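Local structure of Serine/threonine-protein kinase/endoribonuclease IRE1 (Saccharomyces cerevisiae, 2BE1) at residues A[10-15]-A[249-254]. The protein senses unfolded proteins in the endoplasmic reticulum lumen through its N-terminal domain, which activates its kinase and endoribonuclease so that HAC1 precursor mRNA is spliced. Numbering follows the deposited sequence.
Sequences SDILIA and FDVFND
V251, S10 and F249 carry most of this contact between two antiparallel strands of the lumenal domain. Strand 8-17, near the N-terminus, pairs with strand 245-254, over 230 residues later, inside a five-stranded antiparallel sheet. Strands 22-26 and 259-264 lie next in that sheet, beyond 8-17 and 245-254 respectively. I14 and F249 form a hydrogen-bonded antiparallel pair. I14 N donates to F249 O at 2.8 Å, in the plane of the carbonyl and nearly straight (167°). F249 N donates back to I14 O. On the side chains of this pair, I14 CG2 packs against F249 CD1 at 4.0 Å, and the two groups meet at a slant. The F249 side chain also touches L262 of strand 259-264. Further along, chain 10-15 turns a corner at D11 and the regular pairing is interrupted. V251 fills this part with its two methyls. CG2 meets S10 CB at 3.6 Å, and CG1 lies 3.9 Å from I12 CB. A water bridges the corner, donating to S10 O and I12 O. S10 N also points to V251 O, but that oxygen sits too close to a neighbour in the model, so this bond is doubtful. S10 OG lies anti to its own N (chi1 177°), beside the carbonyl carbon, and reaches forward to I12 N in an ST turn. An alanine here would remove this acceptor and would probably leave I12 N without its mate and the corner less firmly held. On the L13 side, D250 OD1 forms a salt bridge with R27. The ST-turn bond runs from I12 N to S10 OG, 3.1 Å long and close to straight at 169°.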
loop_
_atom_site.group_PDB
_atom_site.type_symbol
_atom_site.label_atom_id
_atom_site.label_comp_id
_atom_site.label_asym_id
_atom_site.label_seq_id
_atom_site.Cartn_x
_atom_site.Cartn_y
_atom_site.Cartn_z
ATOM N N SER A 10 -3.941 28.214 -15.663
ATOM C CA SER A 10 -3.071 29.139 -15.012
ATOM C C SER A 10 -1.766 29.284 -15.769
ATOM O O SER A 10 -1.413 28.469 -16.624
ATOM C CB SER A 10 -2.792 28.610 -13.613
ATOM O OG SER A 10 -1.881 29.420 -12.908
ATOM N N ASP A 11 -1.036 30.328 -15.438
ATOM C CA ASP A 11 0.272 30.533 -16.003
ATOM C C ASP A 11 1.353 29.829 -15.231
ATOM O O ASP A 11 2.493 29.747 -15.662
ATOM C CB ASP A 11 0.549 32.004 -15.993
ATOM C CG ASP A 11 0.086 32.642 -17.229
ATOM O OD1 ASP A 11 0.098 33.893 -17.284
ATOM O OD2 ASP A 11 -0.282 31.858 -18.143
ATOM N N ILE A 12 1.000 29.346 -14.060
ATOM C CA ILE A 12 1.939 28.603 -13.285
ATOM C C ILE A 12 1.941 27.178 -13.765
ATOM O O ILE A 12 0.927 26.664 -14.235
ATOM C CB ILE A 12 1.576 28.590 -11.825
ATOM C CG1 ILE A 12 1.202 29.993 -11.350
ATOM C CG2 ILE A 12 2.741 28.054 -11.017
ATOM C CD1 ILE A 12 2.196 31.063 -11.731
ATOM N N LEU A 13 3.098 26.548 -13.646
ATOM C CA LEU A 13 3.296 25.187 -14.044
ATOM C C LEU A 13 4.164 24.694 -12.941
ATOM O O LEU A 13 4.969 25.450 -12.385
ATOM C CB LEU A 13 4.105 25.138 -15.322
ATOM C CG LEU A 13 3.948 24.015 -16.340
ATOM C CD1 LEU A 13 4.597 24.457 -17.621
ATOM C CD2 LEU A 13 4.679 22.827 -15.878
ATOM N N ILE A 14 4.025 23.415 -12.633
ATOM C CA ILE A 14 4.766 22.870 -11.559
ATOM C C ILE A 14 5.614 21.692 -11.957
ATOM O O ILE A 14 5.112 20.694 -12.556
ATOM C CB ILE A 14 3.857 22.583 -10.468
ATOM C CG1 ILE A 14 3.787 23.849 -9.697
ATOM C CG2 ILE A 14 4.423 21.568 -9.550
ATOM C CD1 ILE A 14 2.746 23.741 -8.641
ATOM N N ALA A 15 6.896 21.841 -11.595
ATOM C CA ALA A 15 7.925 20.933 -11.953
ATOM C C ALA A 15 8.443 20.293 -10.746
ATOM O O ALA A 15 8.613 20.963 -9.712
ATOM C CB ALA A 15 8.984 21.652 -12.552
ATOM N N PHE A 249 3.413 19.506 -13.823
ATOM C CA PHE A 249 1.921 19.711 -13.712
ATOM C C PHE A 249 1.381 21.002 -14.256
ATOM O O PHE A 249 1.968 22.071 -14.035
ATOM C CB PHE A 249 1.426 19.593 -12.304
ATOM C CG PHE A 249 1.711 18.275 -11.676
ATOM C CD1 PHE A 249 2.784 18.107 -10.778
ATOM C CD2 PHE A 249 0.895 17.184 -11.947
ATOM C CE1 PHE A 249 3.024 16.851 -10.152
ATOM C CE2 PHE A 249 1.126 15.925 -11.337
ATOM C CZ PHE A 249 2.211 15.753 -10.449
ATOM N N ASP A 250 0.259 20.885 -14.978
ATOM C CA ASP A 250 -0.558 22.043 -15.417
ATOM C C ASP A 250 -1.340 22.498 -14.201
ATOM O O ASP A 250 -1.659 21.676 -13.358
ATOM C CB ASP A 250 -1.479 21.671 -16.588
ATOM C CG ASP A 250 -0.806 21.888 -17.952
ATOM O OD1 ASP A 250 0.280 22.494 -17.980
ATOM O OD2 ASP A 250 -1.326 21.486 -19.025
ATOM N N VAL A 251 -1.590 23.792 -14.044
ATOM C CA VAL A 251 -2.535 24.225 -12.971
ATOM C C VAL A 251 -3.789 24.981 -13.487
ATOM O O VAL A 251 -3.701 25.981 -14.127
ATOM C CB VAL A 251 -1.821 24.869 -11.672
ATOM C CG1 VAL A 251 -0.399 25.203 -11.914
ATOM C CG2 VAL A 251 -2.553 26.061 -11.122
ATOM N N PHE A 252 -4.960 24.460 -13.241
ATOM C CA PHE A 252 -6.136 25.140 -13.690
ATOM C C PHE A 252 -6.817 25.949 -12.584
ATOM O O PHE A 252 -6.562 25.735 -11.390
ATOM C CB PHE A 252 -7.097 24.128 -14.267
ATOM C CG PHE A 252 -6.646 23.568 -15.568
ATOM C CD1 PHE A 252 -5.508 22.799 -15.649
ATOM C CD2 PHE A 252 -7.358 23.823 -16.736
ATOM C CE1 PHE A 252 -5.089 22.296 -16.875
ATOM C CE2 PHE A 252 -6.931 23.311 -17.968
ATOM C CZ PHE A 252 -5.801 22.548 -18.026
ATOM N N ASN A 253 -7.671 26.890 -12.988
ATOM C CA ASN A 253 -8.407 27.739 -12.051
ATOM C C ASN A 253 -9.875 27.513 -12.221
ATOM O O ASN A 253 -10.417 27.695 -13.310
ATOM C CB ASN A 253 -8.145 29.230 -12.281
ATOM C CG ASN A 253 -6.670 29.619 -12.119
ATOM O OD1 ASN A 253 -6.013 29.189 -11.168
ATOM N ND2 ASN A 253 -6.151 30.462 -13.041
ATOM N N ASP A 254 -10.520 27.113 -11.138
ATOM C CA ASP A 254 -11.971 27.095 -11.099
ATOM C C ASP A 254 -12.413 28.492 -10.783
ATOM O O ASP A 254 -12.290 28.933 -9.643
ATOM C CB ASP A 254 -12.482 26.170 -9.999
ATOM C CG ASP A 254 -13.943 25.816 -10.168
ATOM O OD1 ASP A 254 -14.291 24.625 -9.919
ATOM O OD2 ASP A 254 -14.720 26.715 -10.569
HETATM O O HOH W 1 -0.732 26.121 -16.301
#